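Local structure of protein FkbI (Streptomyces hygroscopicus, 1R2J) at residues T9-D14 / V31-D36; L152-L157 / L194-V199; A279-Y284 / T300-H305. The protein binds FAD and probably acts as an acyl-ACP dehydrogenase in making the methoxymalonyl extender unit of the polyketide FK520. All blocks are in the same frame, centred on the assembly; numbering follows the deposited sequence.

Each of the three contacts belongs to a different part of the acyl-CoA dehydrogenase fold. Interaction 1 joins two helices of the N-terminal helical domain, interaction 2 packs two strands of the middle β-domain, and interaction 3 pairs two long helices of the C-terminal domain. They follow one another along the chain without touching: their centres lie 26 to 31 Å apart, and the nearest pair of atoms, between interactions 1 and 2, is about 14 Å apart. Interaction 2 is the one near the cofactor, with the side chain of Leu-194 about 8 Å from FAD. Interactions 1 and 3 are structural packing away from the flavin site.

Interaction 1: T9-D14 / V31-D36; sequences TDLVGD and VRLGAD
Leu-11 and Leu-33 meet through one methyl each, CD2 of Leu-11 lying 3.4 Å from CD1 of Leu-33. This is closer than carbon atoms usually approach, so the two branches are pressed together at this one point. The side chains do not meet head-on but slide past each other in opposite directions. They bridge a wide gap, the CA atoms of Leu-11 and Leu-33 being 9.6 Å apart, and leucine is long enough for the task from both sides. In Leu-33 the first torsion (chi1 -81°) sets CG opposite the carbonyl carbon and next to the backbone N, which carries the branch to the side of helix 5-12, where CD1 is the methyl nearest Leu-11. Leu-33 is buried and also rests on Leu-71 of helix 69-88. Val-12, the next residue after Leu-11, touches Leu-71 and Leu-67, so both helices settle on the same layer. This is the packing of the all-helical N-terminal domain of acyl-CoA dehydrogenases, in which the short helices 5-12 and 27-35 lie against longer ones. Helix 5-12 stops just past the contact: Gly-13 N still bonds to Thr-9 O at 2.7 Å, but its phi is positive, a conformation glycine adopts easily. Toward solvent the packing is much slacker. There CD1, the other methyl of Leu-11, comes only within 4.3 Å of NH2 of Arg-32, obliquely to the guanidinium group. Arginine suits this exposed edge because its aliphatic stem can lie along the surface while its charge is met locally. Arg-32 NH1 donates to Asp-36 OD2 over 2.9 Å in a fairly straight salt bridge (163° at the hydrogen). The acceptor lies in the guanidinium plane, while the proton arrives on the syn side of OD2, a little out of the carboxylate plane. One turn separates the two charged residues.

Interaction 2: L152-L157 / L194-V199; sequences LVVFGL and LHLDQV
With its first torsion at -53°, Leu-194 has CG opposite the carbonyl carbon and beside the backbone N, and its forked end is carried toward Leu-152. In Val-154 it is CG1 that stands opposite the backbone N (chi1 -179°), so that both methyls of this short residue can face Leu-196. The two pairs meet differently. Leu-152 and Leu-194 cross obliquely, CD1 of Leu-152 lying over the fork of Leu-194, 4.0 Å from its CD1 and 4.1 Å from its CD2. Val-154 and Leu-196 instead reach for each other tip to tip: Leu-196 CD1 lies 3.9 Å from Val-154 CG1 and 4.2 Å from Val-154 CG2. Compact valine against longer leucine spans a gap of 10.9 Å between the strand axes, which no backbone bond could bridge. Alternation along the strands selects these residues, since Val-153 points the other way, toward Val-165, and His-195 turns to Arg-176 and Glu-178. Strand 151-156 is paired with 107-110 and 164-169, whereas strand 192-196 is paired with 133-143 and 175-179. The strands cross at 69°, and their side chains pack two separate sheets against each other, the face-to-face β-packing of the acyl-CoA dehydrogenase middle domain, with the side chains of the FAD-binding residues Phe-111 and Val-109 about 7 and 8 Å from that of Val-154.

Interaction 3: A279-Y284 / T300-H305; sequences ARVCEY and TILAKH
Lys-304 NZ is gripped by the carbonyl oxygens of Met-343 and Gly-348, and more weakly by that of Ile-346, while the preceding residue, Ala-303, turned roughly a quarter of the way round the helix, packs against Val-281. A lysine suits this place because its long chain can carry a buried ammonium group to a cluster of backbone carbonyls. The contact is part of the antiparallel helical bundle of the acyl-CoA dehydrogenase C-terminal domain, in which helices 262-287 and 297-322 follow each other as a hairpin. Their axes run nearly antiparallel here (157°) and come within 8.5 Å. Alanine suits this close approach, its side chain being a single methyl: the CA atoms of Val-281 and Ala-303 are only 5.2 Å apart, and Ala-303 CB lies 3.7 Å from Val-281 O. In Val-281, CG1 stands between the backbone N and the carbonyl carbon (chi1 67°), which swings CG2 opposite the backbone N and over the facing helix. There CG2 lies against the backbone of Ala-303, 3.5 Å from its CA. The same methyl meets the branch point of Leu-302, Leu-302 CG lying 3.8 Å from Val-281 CG2, so it sits between two successive residues. Leu-302 borders the contact on its more exposed side. Toward the interior, Cys-282 approaches the Ala-303 methyl with SG and also touches Ala-230, Trp-231 and Val-234 of helix 219-248, so a third helix closes over this side. Charged residues occupy another face of helix 262-287. Arg-280 holds Glu-283 side-on with two nitrogens, both acceptors close to the guanidinium plane: NH2 reaches OE1 at 2.9 Å, and NE reaches OE2 at 3.0 Å almost straight (171°), from above the carboxylate plane.

Interaction 1: T9-D14 / V31-D36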
ATOM      1  N   THR A   9       8.584  12.346 -10.608  1.00 22.76           N
ATOM      2  CA  THR A   9       7.672  13.137 -11.419  1.00 25.75           C
ATOM      3  C   THR A   9       8.102  12.850 -12.826  1.00 25.43           C
ATOM      4  O   THR A   9       7.271  12.836 -13.741  1.00 23.44           O
ATOM      5  CB  THR A   9       7.842  14.670 -11.358  1.00 29.00           C
ATOM      6  OG1 THR A   9       9.092  15.055 -11.938  1.00 35.28           O
ATOM      7  CG2 THR A   9       7.704  15.164  -9.945  1.00 27.43           C
ATOM      8  N   ASP A  10       9.405  12.693 -13.086  1.00 25.89           N
ATOM      9  CA  ASP A  10       9.592  12.462 -14.488  1.00 26.54           C
ATOM     10  C   ASP A  10       9.672  11.060 -15.046  1.00 26.04           C
ATOM     11  O   ASP A  10       9.526  10.839 -16.244  1.00 26.83           O
ATOM     12  CB  ASP A  10      10.590  13.424 -15.206  1.00 28.65           C
ATOM     13  CG  ASP A  10      10.818  14.790 -14.554  1.00 28.99           C
ATOM     14  OD1 ASP A  10      11.935  15.105 -14.132  1.00 27.59           O
ATOM     15  OD2 ASP A  10       9.833  15.555 -14.532  1.00 28.40           O
ATOM     16  N   LEU A  11       9.876  10.144 -14.108  1.00 25.02           N
ATOM     17  CA  LEU A  11       9.878   8.732 -14.309  1.00 25.61           C
ATOM     18  C   LEU A  11       8.397   8.587 -14.724  1.00 26.30           C
ATOM     19  O   LEU A  11       8.090   8.255 -15.860  1.00 26.59           O
ATOM     20  CB  LEU A  11      10.184   7.983 -13.006  1.00 27.16           C
ATOM     21  CG  LEU A  11      11.601   7.403 -12.983  1.00 27.94           C
ATOM     22  CD1 LEU A  11      12.576   8.473 -13.417  1.00 31.43           C
ATOM     23  CD2 LEU A  11      11.951   6.881 -11.605  1.00 28.87           C
ATOM     24  N   VAL A  12       7.469   8.896 -13.813  1.00 25.42           N
ATOM     25  CA  VAL A  12       6.035   8.838 -14.148  1.00 23.66           C
ATOM     26  C   VAL A  12       5.780   9.705 -15.384  1.00 26.06           C
ATOM     27  O   VAL A  12       5.177   9.261 -16.369  1.00 25.42           O
ATOM     28  CB  VAL A  12       5.109   9.379 -13.009  1.00 21.20           C
ATOM     29  CG1 VAL A  12       3.638   9.330 -13.454  1.00 16.99           C
ATOM     30  CG2 VAL A  12       5.295   8.553 -11.749  1.00 19.66           C
ATOM     31  N   GLY A  13       6.242  10.950 -15.294  1.00 28.67           N
ATOM     32  CA  GLY A  13       6.112  11.930 -16.357  1.00 32.12           C
ATOM     33  C   GLY A  13       5.074  11.723 -17.439  1.00 35.40           C
ATOM     34  O   GLY A  13       5.417  11.448 -18.591  1.00 40.10           O
ATOM     35  N   ASP A  14       3.802  11.849 -17.080  1.00 36.69           N
ATOM     36  CA  ASP A  14       2.734  11.714 -18.063  1.00 37.85           C
ATOM     37  C   ASP A  14       2.678  10.340 -18.732  1.00 37.62           C
ATOM     38  O   ASP A  14       2.958  10.206 -19.924  1.00 42.37           O
ATOM     39  CB  ASP A  14       2.904  12.791 -19.133  1.00 39.24           C
ATOM     40  CG  ASP A  14       1.828  12.743 -20.184  1.00 42.01           C
ATOM     41  OD1 ASP A  14       0.659  13.045 -19.854  1.00 45.67           O
ATOM     42  OD2 ASP A  14       2.150  12.394 -21.342  1.00 44.33           O
ATOM     43  N   VAL A  31      12.059  -2.442 -10.992  1.00 26.99           N
ATOM     44  CA  VAL A  31      13.373  -2.961 -10.619  1.00 27.74           C
ATOM     45  C   VAL A  31      14.345  -1.798 -10.423  1.00 27.42           C
ATOM     46  O   VAL A  31      15.170  -1.815  -9.509  1.00 28.37           O
ATOM     47  CB  VAL A  31      13.923  -3.932 -11.702  1.00 27.85           C
ATOM     48  CG1 VAL A  31      13.849  -3.288 -13.064  1.00 32.60           C
ATOM     49  CG2 VAL A  31      15.362  -4.315 -11.387  1.00 29.10           C
ATOM     50  N   ARG A  32      14.228  -0.790 -11.283  1.00 26.57           N
ATOM     51  CA  ARG A  32      15.074   0.398 -11.232  1.00 26.87           C
ATOM     52  C   ARG A  32      14.880   1.129  -9.898  1.00 26.53           C
ATOM     53  O   ARG A  32      15.848   1.486  -9.220  1.00 26.80           O
ATOM     54  CB  ARG A  32      14.708   1.321 -12.398  1.00 28.26           C
ATOM     55  CG  ARG A  32      15.779   2.318 -12.813  1.00 30.78           C
ATOM     56  CD  ARG A  32      15.729   3.614 -12.036  1.00 33.92           C
ATOM     57  NE  ARG A  32      15.957   4.751 -12.928  1.00 32.83           N
ATOM     58  CZ  ARG A  32      16.430   5.934 -12.540  1.00 34.77           C
ATOM     59  NH1 ARG A  32      16.736   6.147 -11.263  1.00 35.46           N
ATOM     60  NH2 ARG A  32      16.596   6.907 -13.428  1.00 30.60           N
ATOM     61  N   LEU A  33      13.624   1.359  -9.530  1.00 25.70           N
ATOM     62  CA  LEU A  33      13.301   2.030  -8.271  1.00 25.11           C
ATOM     63  C   LEU A  33      13.675   1.141  -7.084  1.00 24.10           C
ATOM     64  O   LEU A  33      14.135   1.630  -6.053  1.00 23.78           O
ATOM     65  CB  LEU A  33      11.803   2.347  -8.214  1.00 26.49           C
ATOM     66  CG  LEU A  33      11.251   3.581  -8.935  1.00 28.63           C
ATOM     67  CD1 LEU A  33      11.880   3.738 -10.293  1.00 31.06           C
ATOM     68  CD2 LEU A  33       9.738   3.436  -9.064  1.00 28.60           C
ATOM     69  N   GLY A  34      13.463  -0.166  -7.228  1.00 23.67           N
ATOM     70  CA  GLY A  34      13.791  -1.087  -6.153  1.00 24.00           C
ATOM     71  C   GLY A  34      15.284  -1.067  -5.869  1.00 24.98           C
ATOM     72  O   GLY A  34      15.717  -1.007  -4.715  1.00 22.33           O
ATOM     73  N   ALA A  35      16.071  -1.111  -6.943  1.00 25.20           N
ATOM     74  CA  ALA A  35      17.526  -1.094  -6.842  1.00 27.16           C
ATOM     75  C   ALA A  35      18.022   0.245  -6.297  1.00 27.31           C
ATOM     76  O   ALA A  35      19.102   0.313  -5.720  1.00 27.54           O
ATOM     77  CB  ALA A  35      18.149  -1.374  -8.211  1.00 26.35           C
ATOM     78  N   ASP A  36      17.239   1.308  -6.481  1.00 28.67           N
ATOM     79  CA  ASP A  36      17.632   2.618  -5.962  1.00 28.88           C
ATOM     80  C   ASP A  36      17.267   2.740  -4.484  1.00 27.17           C
ATOM     81  O   ASP A  36      17.573   3.750  -3.852  1.00 27.66           O
ATOM     82  CB  ASP A  36      16.944   3.763  -6.715  1.00 32.84           C
ATOM     83  CG  ASP A  36      17.447   3.928  -8.142  1.00 36.02           C
ATOM     84  OD1 ASP A  36      18.630   3.623  -8.409  1.00 36.81           O
ATOM     85  OD2 ASP A  36      16.653   4.387  -8.994  1.00 38.44           O
TER

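Interaction 2: L152-L157 / L194-V199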
ATOM      1  N   LEU A 152       7.424 -13.840  -2.357  1.00 28.12           N
ATOM      2  CA  LEU A 152       6.062 -13.774  -1.859  1.00 27.28           C
ATOM      3  C   LEU A 152       6.101 -14.009  -0.359  1.00 26.49           C
ATOM      4  O   LEU A 152       6.448 -15.099   0.099  1.00 27.16           O
ATOM      5  CB  LEU A 152       5.179 -14.824  -2.540  1.00 27.01           C
ATOM      6  CG  LEU A 152       4.750 -14.577  -3.995  1.00 28.72           C
ATOM      7  CD1 LEU A 152       4.020 -13.242  -4.098  1.00 31.18           C
ATOM      8  CD2 LEU A 152       5.951 -14.573  -4.905  1.00 31.51           C
ATOM      9  N   VAL A 153       5.774 -12.971   0.402  1.00 24.12           N
ATOM     10  CA  VAL A 153       5.768 -13.060   1.855  1.00 22.92           C
ATOM     11  C   VAL A 153       4.385 -13.554   2.248  1.00 24.27           C
ATOM     12  O   VAL A 153       3.413 -12.794   2.251  1.00 22.90           O
ATOM     13  CB  VAL A 153       6.049 -11.690   2.482  1.00 22.69           C
ATOM     14  CG1 VAL A 153       6.157 -11.813   3.995  1.00 21.28           C
ATOM     15  CG2 VAL A 153       7.334 -11.131   1.904  1.00 23.88           C
ATOM     16  N   VAL A 154       4.311 -14.839   2.577  1.00 23.50           N
ATOM     17  CA  VAL A 154       3.049 -15.490   2.912  1.00 24.33           C
ATOM     18  C   VAL A 154       2.791 -15.770   4.389  1.00 25.54           C
ATOM     19  O   VAL A 154       3.649 -16.303   5.098  1.00 25.19           O
ATOM     20  CB  VAL A 154       2.931 -16.822   2.129  1.00 22.69           C
ATOM     21  CG1 VAL A 154       1.612 -17.512   2.426  1.00 25.14           C
ATOM     22  CG2 VAL A 154       3.058 -16.546   0.652  1.00 22.68           C
ATOM     23  N   PHE A 155       1.587 -15.414   4.831  1.00 25.40           N
ATOM     24  CA  PHE A 155       1.148 -15.630   6.206  1.00 26.44           C
ATOM     25  C   PHE A 155       0.333 -16.919   6.236  1.00 26.99           C
ATOM     26  O   PHE A 155      -0.336 -17.259   5.256  1.00 26.96           O
ATOM     27  CB  PHE A 155       0.268 -14.468   6.680  1.00 24.99           C
ATOM     28  CG  PHE A 155       1.042 -13.290   7.211  1.00 24.94           C
ATOM     29  CD1 PHE A 155       1.255 -13.142   8.573  1.00 24.79           C
ATOM     30  CD2 PHE A 155       1.549 -12.330   6.349  1.00 24.66           C
ATOM     31  CE1 PHE A 155       1.960 -12.054   9.070  1.00 26.08           C
ATOM     32  CE2 PHE A 155       2.256 -11.237   6.838  1.00 26.14           C
ATOM     33  CZ  PHE A 155       2.460 -11.099   8.200  1.00 25.45           C
ATOM     34  N   GLY A 156       0.386 -17.625   7.361  1.00 28.74           N
ATOM     35  CA  GLY A 156      -0.350 -18.869   7.492  1.00 30.90           C
ATOM     36  C   GLY A 156      -0.331 -19.422   8.905  1.00 32.43           C
ATOM     37  O   GLY A 156       0.243 -18.808   9.808  1.00 31.78           O
ATOM     38  N   LEU A 157      -0.961 -20.579   9.100  1.00 34.25           N
ATOM     39  CA  LEU A 157      -1.010 -21.212  10.412  1.00 37.80           C
ATOM     40  C   LEU A 157      -0.040 -22.382  10.471  1.00 41.14           C
ATOM     41  O   LEU A 157       0.010 -23.212   9.561  1.00 41.35           O
ATOM     42  CB  LEU A 157      -2.421 -21.713  10.718  1.00 37.81           C
ATOM     43  CG  LEU A 157      -3.574 -20.715  10.588  1.00 37.91           C
ATOM     44  CD1 LEU A 157      -4.893 -21.417  10.895  1.00 38.17           C
ATOM     45  CD2 LEU A 157      -3.358 -19.553  11.534  1.00 36.71           C
ATOM     46  N   LEU A 194      -2.879 -16.070  -5.143  1.00 29.05           N
ATOM     47  CA  LEU A 194      -1.766 -16.998  -5.036  1.00 30.36           C
ATOM     48  C   LEU A 194      -2.265 -18.417  -4.773  1.00 31.50           C
ATOM     49  O   LEU A 194      -2.992 -18.666  -3.811  1.00 31.01           O
ATOM     50  CB  LEU A 194      -0.832 -16.573  -3.898  1.00 30.02           C
ATOM     51  CG  LEU A 194      -0.321 -15.132  -3.911  1.00 30.89           C
ATOM     52  CD1 LEU A 194       0.608 -14.906  -2.724  1.00 30.23           C
ATOM     53  CD2 LEU A 194       0.397 -14.855  -5.224  1.00 30.64           C
ATOM     54  N   HIS A 195      -1.880 -19.344  -5.637  1.00 31.60           N
ATOM     55  CA  HIS A 195      -2.264 -20.738  -5.471  1.00 32.09           C
ATOM     56  C   HIS A 195      -1.019 -21.480  -5.007  1.00 31.72           C
ATOM     57  O   HIS A 195      -0.043 -21.597  -5.748  1.00 30.26           O
ATOM     58  CB  HIS A 195      -2.766 -21.301  -6.796  1.00 32.84           C
ATOM     59  CG  HIS A 195      -3.885 -20.508  -7.395  1.00 35.40           C
ATOM     60  ND1 HIS A 195      -5.155 -20.495  -6.863  1.00 35.19           N
ATOM     61  CD2 HIS A 195      -3.918 -19.683  -8.469  1.00 36.05           C
ATOM     62  CE1 HIS A 195      -5.923 -19.697  -7.582  1.00 35.59           C
ATOM     63  NE2 HIS A 195      -5.196 -19.191  -8.563  1.00 36.01           N
ATOM     64  N   LEU A 196      -1.049 -21.955  -3.768  1.00 31.30           N
ATOM     65  CA  LEU A 196       0.085 -22.669  -3.200  1.00 31.93           C
ATOM     66  C   LEU A 196      -0.232 -24.149  -2.988  1.00 33.30           C
ATOM     67  O   LEU A 196      -0.880 -24.523  -2.009  1.00 32.54           O
ATOM     68  CB  LEU A 196       0.483 -22.031  -1.866  1.00 31.53           C
ATOM     69  CG  LEU A 196       0.824 -20.537  -1.893  1.00 30.78           C
ATOM     70  CD1 LEU A 196       1.044 -20.050  -0.471  1.00 31.61           C
ATOM     71  CD2 LEU A 196       2.060 -20.293  -2.743  1.00 29.51           C
ATOM     72  N   ASP A 197       0.243 -24.985  -3.907  1.00 34.43           N
ATOM     73  CA  ASP A 197       0.015 -26.427  -3.839  1.00 36.53           C
ATOM     74  C   ASP A 197       1.293 -27.142  -3.398  1.00 37.39           C
ATOM     75  O   ASP A 197       2.187 -27.389  -4.206  1.00 37.81           O
ATOM     76  CB  ASP A 197      -0.450 -26.930  -5.213  1.00 37.13           C
ATOM     77  CG  ASP A 197      -0.586 -28.442  -5.276  1.00 39.61           C
ATOM     78  OD1 ASP A 197      -1.091 -29.043  -4.303  1.00 40.77           O
ATOM     79  OD2 ASP A 197      -0.196 -29.028  -6.310  1.00 38.31           O
ATOM     80  N   GLN A 198       1.374 -27.454  -2.106  1.00 39.07           N
ATOM     81  CA  GLN A 198       2.541 -28.129  -1.534  1.00 41.25           C
ATOM     82  C   GLN A 198       3.845 -27.511  -2.015  1.00 41.14           C
ATOM     83  O   GLN A 198       4.584 -28.133  -2.772  1.00 41.50           O
ATOM     84  CB  GLN A 198       2.542 -29.618  -1.896  1.00 43.21           C
ATOM     85  CG  GLN A 198       1.434 -30.426  -1.261  1.00 45.33           C
ATOM     86  CD  GLN A 198       1.496 -30.405   0.251  1.00 46.76           C
ATOM     87  OE1 GLN A 198       2.483 -30.832   0.848  1.00 48.58           O
ATOM     88  NE2 GLN A 198       0.437 -29.913   0.879  1.00 46.36           N
ATOM     89  N   VAL A 199       4.130 -26.292  -1.575  1.00 41.15           N
ATOM     90  CA  VAL A 199       5.353 -25.608  -1.979  1.00 40.89           C
ATOM     91  C   VAL A 199       6.476 -25.871  -0.986  1.00 41.56           C
ATOM     92  O   VAL A 199       6.347 -25.564   0.200  1.00 42.20           O
ATOM     93  CB  VAL A 199       5.127 -24.083  -2.083  1.00 40.21           C
ATOM     94  CG1 VAL A 199       6.433 -23.384  -2.417  1.00 39.45           C
ATOM     95  CG2 VAL A 199       4.077 -23.786  -3.142  1.00 37.55           C
TER

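Interaction 3: A279-Y284 / T300-H305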
ATOM      1  N   ALA A 279      -2.584  15.158   6.074  1.00 16.99           N
ATOM      2  CA  ALA A 279      -1.150  15.336   6.281  1.00 16.06           C
ATOM      3  C   ALA A 279      -0.785  15.419   7.768  1.00 16.88           C
ATOM      4  O   ALA A 279       0.165  14.774   8.222  1.00 15.54           O
ATOM      5  CB  ALA A 279      -0.671  16.590   5.551  1.00 17.46           C
ATOM      6  N   ARG A 280      -1.540  16.212   8.522  1.00 16.93           N
ATOM      7  CA  ARG A 280      -1.286  16.380   9.945  1.00 17.90           C
ATOM      8  C   ARG A 280      -1.343  15.049  10.685  1.00 17.68           C
ATOM      9  O   ARG A 280      -0.452  14.727  11.465  1.00 16.99           O
ATOM     10  CB  ARG A 280      -2.313  17.335  10.564  1.00 19.53           C
ATOM     11  CG  ARG A 280      -2.338  18.750   9.976  1.00 21.44           C
ATOM     12  CD  ARG A 280      -1.029  19.484  10.181  1.00 20.22           C
ATOM     13  NE  ARG A 280      -0.081  19.252   9.095  1.00 20.34           N
ATOM     14  CZ  ARG A 280      -0.130  19.853   7.909  1.00 20.45           C
ATOM     15  NH1 ARG A 280      -1.084  20.736   7.634  1.00 20.70           N
ATOM     16  NH2 ARG A 280       0.791  19.579   7.001  1.00 20.99           N
ATOM     17  N   VAL A 281      -2.388  14.270  10.424  1.00 18.74           N
ATOM     18  CA  VAL A 281      -2.546  12.990  11.100  1.00 19.90           C
ATOM     19  C   VAL A 281      -1.445  12.007  10.699  1.00 17.95           C
ATOM     20  O   VAL A 281      -0.988  11.201  11.519  1.00 16.40           O
ATOM     21  CB  VAL A 281      -3.963  12.400  10.830  1.00 21.89           C
ATOM     22  CG1 VAL A 281      -4.114  12.016   9.369  1.00 18.47           C
ATOM     23  CG2 VAL A 281      -4.210  11.214  11.738  1.00 26.62           C
ATOM     24  N   CYS A 282      -0.999  12.086   9.447  1.00 18.52           N
ATOM     25  CA  CYS A 282       0.063  11.198   8.963  1.00 19.40           C
ATOM     26  C   CYS A 282       1.391  11.561   9.614  1.00 20.80           C
ATOM     27  O   CYS A 282       2.184  10.684   9.965  1.00 19.15           O
ATOM     28  CB  CYS A 282       0.199  11.289   7.443  1.00 18.32           C
ATOM     29  SG  CYS A 282      -1.205  10.598   6.551  1.00 20.78           S
ATOM     30  N   GLU A 283       1.618  12.863   9.777  1.00 20.74           N
ATOM     31  CA  GLU A 283       2.836  13.363  10.398  1.00 21.45           C
ATOM     32  C   GLU A 283       2.912  12.923  11.863  1.00 21.36           C
ATOM     33  O   GLU A 283       3.967  12.503  12.346  1.00 20.75           O
ATOM     34  CB  GLU A 283       2.866  14.893  10.311  1.00 22.85           C
ATOM     35  CG  GLU A 283       3.079  15.423   8.895  1.00 21.93           C
ATOM     36  CD  GLU A 283       2.647  16.865   8.753  1.00 24.11           C
ATOM     37  OE1 GLU A 283       2.672  17.394   7.623  1.00 23.43           O
ATOM     38  OE2 GLU A 283       2.275  17.472   9.775  1.00 23.29           O
ATOM     39  N   TYR A 284       1.786  13.026  12.560  1.00 19.97           N
ATOM     40  CA  TYR A 284       1.701  12.638  13.964  1.00 19.74           C
ATOM     41  C   TYR A 284       2.021  11.149  14.141  1.00 20.48           C
ATOM     42  O   TYR A 284       2.785  10.760  15.036  1.00 20.42           O
ATOM     43  CB  TYR A 284       0.292  12.926  14.487  1.00 21.92           C
ATOM     44  CG  TYR A 284       0.084  12.624  15.951  1.00 21.69           C
ATOM     45  CD1 TYR A 284       0.501  13.520  16.938  1.00 22.31           C
ATOM     46  CD2 TYR A 284      -0.551  11.451  16.352  1.00 22.28           C
ATOM     47  CE1 TYR A 284       0.277  13.251  18.294  1.00 22.79           C
ATOM     48  CE2 TYR A 284      -0.774  11.172  17.702  1.00 21.68           C
ATOM     49  CZ  TYR A 284      -0.361  12.077  18.662  1.00 21.03           C
ATOM     50  OH  TYR A 284      -0.599  11.807  19.988  1.00 23.70           O
ATOM     51  N   THR A 300      -1.562   5.278  13.911  1.00 18.46           N
ATOM     52  CA  THR A 300      -1.419   4.796  12.545  1.00 19.35           C
ATOM     53  C   THR A 300      -2.775   4.359  11.986  1.00 18.48           C
ATOM     54  O   THR A 300      -3.094   4.636  10.829  1.00 17.43           O
ATOM     55  CB  THR A 300      -0.415   3.624  12.478  1.00 20.96           C
ATOM     56  OG1 THR A 300       0.899   4.105  12.804  1.00 20.74           O
ATOM     57  CG2 THR A 300      -0.399   3.007  11.080  1.00 23.02           C
ATOM     58  N   ILE A 301      -3.572   3.671  12.800  1.00 17.84           N
ATOM     59  CA  ILE A 301      -4.904   3.243  12.364  1.00 17.85           C
ATOM     60  C   ILE A 301      -5.699   4.520  12.066  1.00 18.47           C
ATOM     61  O   ILE A 301      -6.416   4.623  11.066  1.00 17.09           O
ATOM     62  CB  ILE A 301      -5.638   2.453  13.477  1.00 18.78           C
ATOM     63  CG1 ILE A 301      -4.977   1.079  13.683  1.00 18.66           C
ATOM     64  CG2 ILE A 301      -7.106   2.288  13.112  1.00 19.27           C
ATOM     65  CD1 ILE A 301      -5.392   0.384  14.986  1.00 17.14           C
ATOM     66  N   LEU A 302      -5.550   5.492  12.957  1.00 16.49           N
ATOM     67  CA  LEU A 302      -6.229   6.768  12.828  1.00 17.28           C
ATOM     68  C   LEU A 302      -5.846   7.474  11.526  1.00 17.90           C
ATOM     69  O   LEU A 302      -6.713   7.962  10.799  1.00 15.93           O
ATOM     70  CB  LEU A 302      -5.880   7.652  14.024  1.00 19.46           C
ATOM     71  CG  LEU A 302      -6.404   9.084  13.993  1.00 21.56           C
ATOM     72  CD1 LEU A 302      -7.902   9.075  14.075  1.00 21.01           C
ATOM     73  CD2 LEU A 302      -5.814   9.855  15.159  1.00 26.32           C
ATOM     74  N   ALA A 303      -4.550   7.510  11.225  1.00 16.61           N
ATOM     75  CA  ALA A 303      -4.067   8.168  10.013  1.00 16.97           C
ATOM     76  C   ALA A 303      -4.602   7.524   8.743  1.00 17.70           C
ATOM     77  O   ALA A 303      -5.049   8.212   7.822  1.00 17.96           O
ATOM     78  CB  ALA A 303      -2.551   8.167   9.988  1.00 15.67           C
ATOM     79  N   LYS A 304      -4.544   6.202   8.686  1.00 16.38           N
ATOM     80  CA  LYS A 304      -5.026   5.498   7.518  1.00 16.60           C
ATOM     81  C   LYS A 304      -6.516   5.763   7.343  1.00 16.36           C
ATOM     82  O   LYS A 304      -6.971   6.099   6.253  1.00 16.54           O
ATOM     83  CB  LYS A 304      -4.760   3.990   7.655  1.00 17.80           C
ATOM     84  CG  LYS A 304      -5.195   3.168   6.454  1.00 18.89           C
ATOM     85  CD  LYS A 304      -6.636   2.696   6.574  1.00 19.55           C
ATOM     86  CE  LYS A 304      -7.192   2.280   5.214  1.00 19.83           C
ATOM     87  NZ  LYS A 304      -8.681   2.142   5.235  1.00 17.70           N
ATOM     88  N   HIS A 305      -7.262   5.624   8.433  1.00 15.79           N
ATOM     89  CA  HIS A 305      -8.709   5.818   8.421  1.00 17.40           C
ATOM     90  C   HIS A 305      -9.137   7.195   7.906  1.00 17.38           C
ATOM     91  O   HIS A 305      -9.902   7.302   6.942  1.00 17.39           O
ATOM     92  CB  HIS A 305      -9.271   5.581   9.830  1.00 15.70           C
ATOM     93  CG  HIS A 305     -10.758   5.718   9.921  1.00 18.46           C
ATOM     94  ND1 HIS A 305     -11.625   4.969   9.152  1.00 20.07           N
ATOM     95  CD2 HIS A 305     -11.534   6.500  10.710  1.00 18.22           C
ATOM     96  CE1 HIS A 305     -12.871   5.284   9.465  1.00 18.88           C
ATOM     97  NE2 HIS A 305     -12.843   6.209  10.407  1.00 18.41           N
TER